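Local coordinates for probable leucine/isoleucine/valine-binding protein (PDB 4KV7), which probably binds branched-chain or related amino acids as a periplasmic binding protein of the leucine-binding family, though its ligand has not been established, at residues K218-V223 / N239-Q244; Q244-S249 / G266-Q271. The protein carries 1 engineered substitution. All blocks are in the same frame, centred on the assembly; numbering follows the deposited sequence.

Contact 1: K218-V223 / N239-Q244; sequences KAVIMV and NNFNPQ
Val220 places its CG2 methyl against the CB-CG side of the Pro243 ring, the two side chains crossing obliquely with CG2 3.7 Å from Pro243 CG. The methyl is there because CG1 lies anti to the backbone N (chi1 175°), which leaves CG2 beside that nitrogen. The same CG2 comes obliquely to the Phe241 ring, 4.1 Å from its CZ. Val220, Phe241 and Pro243 thus touch one another in a triangle, Pro243 CD sitting over the centre of one face of the Phe241 ring, 3.4 Å above the plane. Beside this apolar cluster the backbones begin to pair as parallel strands, with Ala219 opposite Gln244. Gln244 N donates to Lys218 O (2.9 Å), coming from above the carbonyl plane, and Val220 N returns a straighter bond to Gln244 O (2.8 Å) within its carbonyl plane. Ala219 CA adds a CH···O contact to Gln244 O at 3.2 Å. Asn240, with positive phi, is the C-prime residue of the Schellman motif that ends helix 226-238. The chain then passes through Phe241 and Pro243 into strand 244-247, with Leu210 and Leu211 of helix 204-211 against Val220 and Phe241 respectively, and strand 159-164 pairing with strand 219-223.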
loop_
_atom_site.group_PDB
_atom_site.type_symbol
_atom_site.label_atom_id
_atom_site.label_comp_id
_atom_site.label_asym_id
_atom_site.label_seq_id
_atom_site.Cartn_x
_atom_site.Cartn_y
_atom_site.Cartn_z
ATOM N N LYS A 218 19.969 16.575 -0.925
ATOM C CA LYS A 218 19.288 17.174 -2.069
ATOM C C LYS A 218 17.986 16.459 -2.377
ATOM O O LYS A 218 17.138 16.992 -3.095
ATOM C CB LYS A 218 20.183 17.182 -3.304
ATOM C CG LYS A 218 21.335 18.153 -3.190
ATOM C CD LYS A 218 22.182 18.193 -4.459
ATOM C CE LYS A 218 23.146 19.374 -4.440
ATOM N NZ LYS A 218 23.997 19.404 -3.222
ATOM N N ALA A 219 17.831 15.264 -1.823
ATOM C CA ALA A 219 16.619 14.490 -1.996
ATOM C C ALA A 219 16.298 13.865 -0.659
ATOM O O ALA A 219 17.206 13.411 0.048
ATOM C CB ALA A 219 16.825 13.396 -3.046
ATOM N N VAL A 220 15.017 13.839 -0.311
ATOM C CA VAL A 220 14.567 13.194 0.912
ATOM C C VAL A 220 13.471 12.199 0.566
ATOM O O VAL A 220 12.401 12.570 0.072
ATOM C CB VAL A 220 14.046 14.209 1.950
ATOM C CG1 VAL A 220 13.483 13.496 3.163
ATOM C CG2 VAL A 220 15.159 15.156 2.369
ATOM N N ILE A 221 13.758 10.926 0.818
ATOM C CA ILE A 221 12.816 9.835 0.633
ATOM C C ILE A 221 12.017 9.674 1.916
ATOM O O ILE A 221 12.571 9.451 3.000
ATOM C CB ILE A 221 13.555 8.534 0.225
ATOM C CG1 ILE A 221 14.137 8.702 -1.182
ATOM C CG2 ILE A 221 12.613 7.337 0.268
ATOM C CD1 ILE A 221 15.116 7.602 -1.620
HETATM N N MSE A 222 10.702 9.805 1.782
HETATM C CA MSE A 222 9.790 9.787 2.923
HETATM C C MSE A 222 9.101 8.440 3.050
HETATM O O MSE A 222 8.333 8.022 2.168
HETATM C CB MSE A 222 8.749 10.897 2.788
HETATM C CG MSE A 222 9.370 12.273 2.647
HETATM SE SE MSE A 222 8.116 13.757 2.664
HETATM C CE MSE A 222 6.970 13.163 1.213
ATOM N N VAL A 223 9.399 7.761 4.149
ATOM C CA VAL A 223 8.811 6.466 4.454
ATOM C C VAL A 223 7.940 6.684 5.690
ATOM O O VAL A 223 8.324 6.376 6.819
ATOM C CB VAL A 223 9.902 5.386 4.693
ATOM C CG1 VAL A 223 9.262 4.025 4.827
ATOM C CG2 VAL A 223 10.942 5.385 3.565
ATOM N N ASN A 239 11.931 26.311 7.374
ATOM C CA ASN A 239 13.317 26.286 7.836
ATOM C C ASN A 239 14.328 26.443 6.704
ATOM O O ASN A 239 15.502 26.082 6.856
ATOM C CB ASN A 239 13.615 24.994 8.609
ATOM C CG ASN A 239 13.147 25.050 10.051
ATOM O OD1 ASN A 239 12.005 24.709 10.361
ATOM N ND2 ASN A 239 14.030 25.476 10.943
ATOM N N ASN A 240 13.869 26.964 5.569
ATOM C CA ASN A 240 14.747 27.294 4.446
ATOM C C ASN A 240 15.380 26.061 3.797
ATOM O O ASN A 240 16.535 26.098 3.365
ATOM C CB ASN A 240 15.818 28.308 4.891
ATOM C CG ASN A 240 16.507 28.991 3.725
ATOM O OD1 ASN A 240 16.011 28.968 2.597
ATOM N ND2 ASN A 240 17.659 29.602 3.991
ATOM N N PHE A 241 14.612 24.977 3.720
ATOM C CA PHE A 241 15.110 23.713 3.192
ATOM C C PHE A 241 14.139 23.161 2.156
ATOM O O PHE A 241 13.005 22.820 2.491
ATOM C CB PHE A 241 15.273 22.718 4.341
ATOM C CG PHE A 241 15.790 21.367 3.928
ATOM C CD1 PHE A 241 16.936 21.242 3.154
ATOM C CD2 PHE A 241 15.154 20.217 4.367
ATOM C CE1 PHE A 241 17.412 19.989 2.796
ATOM C CE2 PHE A 241 15.627 18.965 4.015
ATOM C CZ PHE A 241 16.764 18.857 3.233
ATOM N N ASN A 242 14.587 23.065 0.907
ATOM C CA ASN A 242 13.721 22.640 -0.189
ATOM C C ASN A 242 14.338 21.563 -1.087
ATOM O O ASN A 242 14.583 21.793 -2.273
ATOM C CB ASN A 242 13.301 23.849 -1.034
ATOM C CG ASN A 242 12.457 24.845 -0.254
ATOM O OD1 ASN A 242 11.245 24.674 -0.117
ATOM N ND2 ASN A 242 13.094 25.893 0.255
ATOM N N PRO A 243 14.582 20.373 -0.532
ATOM C CA PRO A 243 15.118 19.283 -1.348
ATOM C C PRO A 243 14.022 18.714 -2.234
ATOM O O PRO A 243 12.859 19.094 -2.090
ATOM C CB PRO A 243 15.479 18.237 -0.300
ATOM C CG PRO A 243 14.398 18.418 0.745
ATOM C CD PRO A 243 14.227 19.920 0.826
ATOM N N GLN A 244 14.375 17.800 -3.126
ATOM C CA GLN A 244 13.359 17.005 -3.798
ATOM C C GLN A 244 12.801 16.001 -2.801
ATOM O O GLN A 244 13.541 15.165 -2.282
ATOM C CB GLN A 244 13.968 16.260 -4.982
ATOM C CG GLN A 244 13.003 15.306 -5.665
ATOM C CD GLN A 244 11.864 16.028 -6.358
ATOM O OE1 GLN A 244 12.083 16.780 -7.303
ATOM N NE2 GLN A 244 10.638 15.785 -5.906
#

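Contact 2: Q244-S249 / G266-Q271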
loop_
_atom_site.group_PDB
_atom_site.type_symbol
_atom_site.label_atom_id
_atom_site.label_comp_id
_atom_site.label_asym_id
_atom_site.label_seq_id
_atom_site.Cartn_x
_atom_site.Cartn_y
_atom_site.Cartn_z
ATOM N N GLN A 244 14.375 17.800 -3.126
ATOM C CA GLN A 244 13.359 17.005 -3.798
ATOM C C GLN A 244 12.801 16.001 -2.801
ATOM O O GLN A 244 13.541 15.165 -2.282
ATOM C CB GLN A 244 13.968 16.260 -4.982
ATOM C CG GLN A 244 13.003 15.306 -5.665
ATOM C CD GLN A 244 11.864 16.028 -6.358
ATOM O OE1 GLN A 244 12.083 16.780 -7.303
ATOM N NE2 GLN A 244 10.638 15.785 -5.906
ATOM N N PHE A 245 11.500 16.078 -2.529
ATOM C CA PHE A 245 10.839 15.108 -1.662
ATOM C C PHE A 245 10.268 13.985 -2.505
ATOM O O PHE A 245 9.699 14.235 -3.570
ATOM C CB PHE A 245 9.724 15.776 -0.851
ATOM C CG PHE A 245 10.227 16.705 0.217
ATOM C CD1 PHE A 245 10.798 16.193 1.372
ATOM C CD2 PHE A 245 10.135 18.078 0.069
ATOM C CE1 PHE A 245 11.258 17.025 2.363
ATOM C CE2 PHE A 245 10.596 18.921 1.062
ATOM C CZ PHE A 245 11.160 18.388 2.213
ATOM N N LEU A 246 10.430 12.757 -2.031
ATOM C CA LEU A 246 9.865 11.590 -2.710
ATOM C C LEU A 246 9.119 10.746 -1.696
ATOM O O LEU A 246 9.699 10.321 -0.697
ATOM C CB LEU A 246 10.948 10.722 -3.353
ATOM C CG LEU A 246 11.861 11.424 -4.362
ATOM C CD1 LEU A 246 13.139 11.950 -3.708
ATOM C CD2 LEU A 246 12.194 10.494 -5.518
ATOM N N ALA A 247 7.845 10.471 -1.959
ATOM C CA ALA A 247 6.996 9.723 -1.038
ATOM C C ALA A 247 6.800 8.306 -1.549
ATOM O O ALA A 247 6.481 8.102 -2.728
ATOM C CB ALA A 247 5.654 10.412 -0.916
ATOM N N VAL A 248 6.954 7.323 -0.675
ATOM C CA VAL A 248 6.585 5.961 -1.059
ATOM C C VAL A 248 5.068 5.832 -1.110
ATOM O O VAL A 248 4.320 6.702 -0.621
ATOM C CB VAL A 248 7.201 4.873 -0.147
ATOM C CG1 VAL A 248 8.731 4.942 -0.186
ATOM C CG2 VAL A 248 6.678 4.968 1.272
ATOM N N SER A 249 4.611 4.721 -1.670
ATOM C CA SER A 249 3.192 4.464 -1.879
ATOM C C SER A 249 2.336 4.649 -0.630
ATOM O O SER A 249 1.242 5.231 -0.687
ATOM C CB SER A 249 3.035 3.035 -2.396
ATOM O OG SER A 249 3.601 2.134 -1.467
ATOM N N GLY A 266 5.428 19.445 -7.122
ATOM C CA GLY A 266 6.804 19.046 -7.347
ATOM C C GLY A 266 7.213 17.778 -6.618
ATOM O O GLY A 266 8.260 17.206 -6.918
ATOM N N ILE A 267 6.399 17.330 -5.668
ATOM C CA ILE A 267 6.685 16.086 -4.963
ATOM C C ILE A 267 6.504 14.898 -5.902
ATOM O O ILE A 267 5.557 14.856 -6.689
ATOM C CB ILE A 267 5.766 15.919 -3.739
ATOM C CG1 ILE A 267 6.072 17.004 -2.705
ATOM C CG2 ILE A 267 5.937 14.550 -3.111
ATOM C CD1 ILE A 267 5.131 16.978 -1.526
ATOM N N VAL A 268 7.420 13.935 -5.828
ATOM C CA VAL A 268 7.303 12.694 -6.590
ATOM C C VAL A 268 6.870 11.601 -5.629
ATOM O O VAL A 268 7.360 11.534 -4.505
ATOM C CB VAL A 268 8.642 12.327 -7.258
ATOM C CG1 VAL A 268 8.603 10.933 -7.853
ATOM C CG2 VAL A 268 8.997 13.358 -8.328
ATOM N N ALA A 269 5.925 10.770 -6.043
ATOM C CA ALA A 269 5.434 9.698 -5.184
ATOM C C ALA A 269 5.324 8.415 -5.992
ATOM O O ALA A 269 4.658 8.385 -7.036
ATOM C CB ALA A 269 4.072 10.069 -4.563
ATOM N N THR A 270 5.963 7.350 -5.516
ATOM C CA THR A 270 5.891 6.082 -6.215
ATOM C C THR A 270 4.623 5.334 -5.824
ATOM O O THR A 270 4.303 5.217 -4.637
ATOM C CB THR A 270 7.125 5.206 -5.953
ATOM O OG1 THR A 270 7.420 5.184 -4.554
ATOM C CG2 THR A 270 8.333 5.753 -6.683
ATOM N N GLN A 271 3.917 4.816 -6.823
ATOM C CA GLN A 271 2.706 4.040 -6.606
ATOM C C GLN A 271 2.887 2.590 -7.018
ATOM O O GLN A 271 3.737 2.265 -7.855
ATOM C CB GLN A 271 1.537 4.654 -7.380
ATOM C CG GLN A 271 1.331 6.148 -7.134
ATOM C CD GLN A 271 1.220 6.490 -5.665
ATOM O OE1 GLN A 271 0.467 5.863 -4.928
ATOM N NE2 GLN A 271 1.971 7.488 -5.230
HETATM O O HOH W 1 10.056 17.340 -9.067
HETATM O O HOH W 2 2.159 7.714 -2.250
HETATM O O HOH W 3 -0.830 6.919 -2.734
#
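Strands 244-247 and 268-271 run parallel, their axes 4.5 Å apart at closest approach and inclined by 20°, and are joined by backbone bonds from Val268 N to Phe245 O, Ala247 N to Val268 O (2.8 Å) and Thr270 N to Ala247 O. The last lies nearly along the C=O axis of Ala247. At the start of the pair the Gln244 chain bends at chi2 (67°) and brings its amide across to Gly266, in the turn before strand 268-271. Gln244 NE2 donates to Gly266 O (2.9 Å, 171° at the hydrogen) and also to Phe245 O (3.0 Å), both acceptors close to the amide plane, so the group's rotation is fixed. A water donates to both Gln244 OE1 and Gly266 O. Ala247 CB meets Ala269 CB at 4.0 Å on one face of the sheet; on the other, Leu246 CD2 approaches Val268 CG1 at 4.3 Å. A second water accepts from Gln271 NE2 and has Val248 O among several competing acceptors. The hydroxyls of Ser249 and Thr270 both bond to Glu141 of helix 138-151, tying that helix to the strand ends. With helix 253-260 as the connection, this is a beta-alpha-beta unit of the periplasmic binding protein fold.

In the fold
Contacts 1 and 2 follow one another along the chain, with centres 11 Å apart, and share Gln244, which begins the strand common to both. Strands 219-223, 244-247 and 268-271 are consecutive neighbours in one mixed sheet, so helices 226-238 and 253-260 make two successive crossovers between parallel strands. Contact 1 lies at the partly buried periphery, where strand pairing starts; contact 2 is buried and closer to the centre of the chain. Besides backbone pairing, selenomethionine Met222 joins them by packing against Phe245 and Ala247. Together they build the middle of one alpha/beta lobe, as in other periplasmic binding proteins, whose ligands generally bind between two lobes.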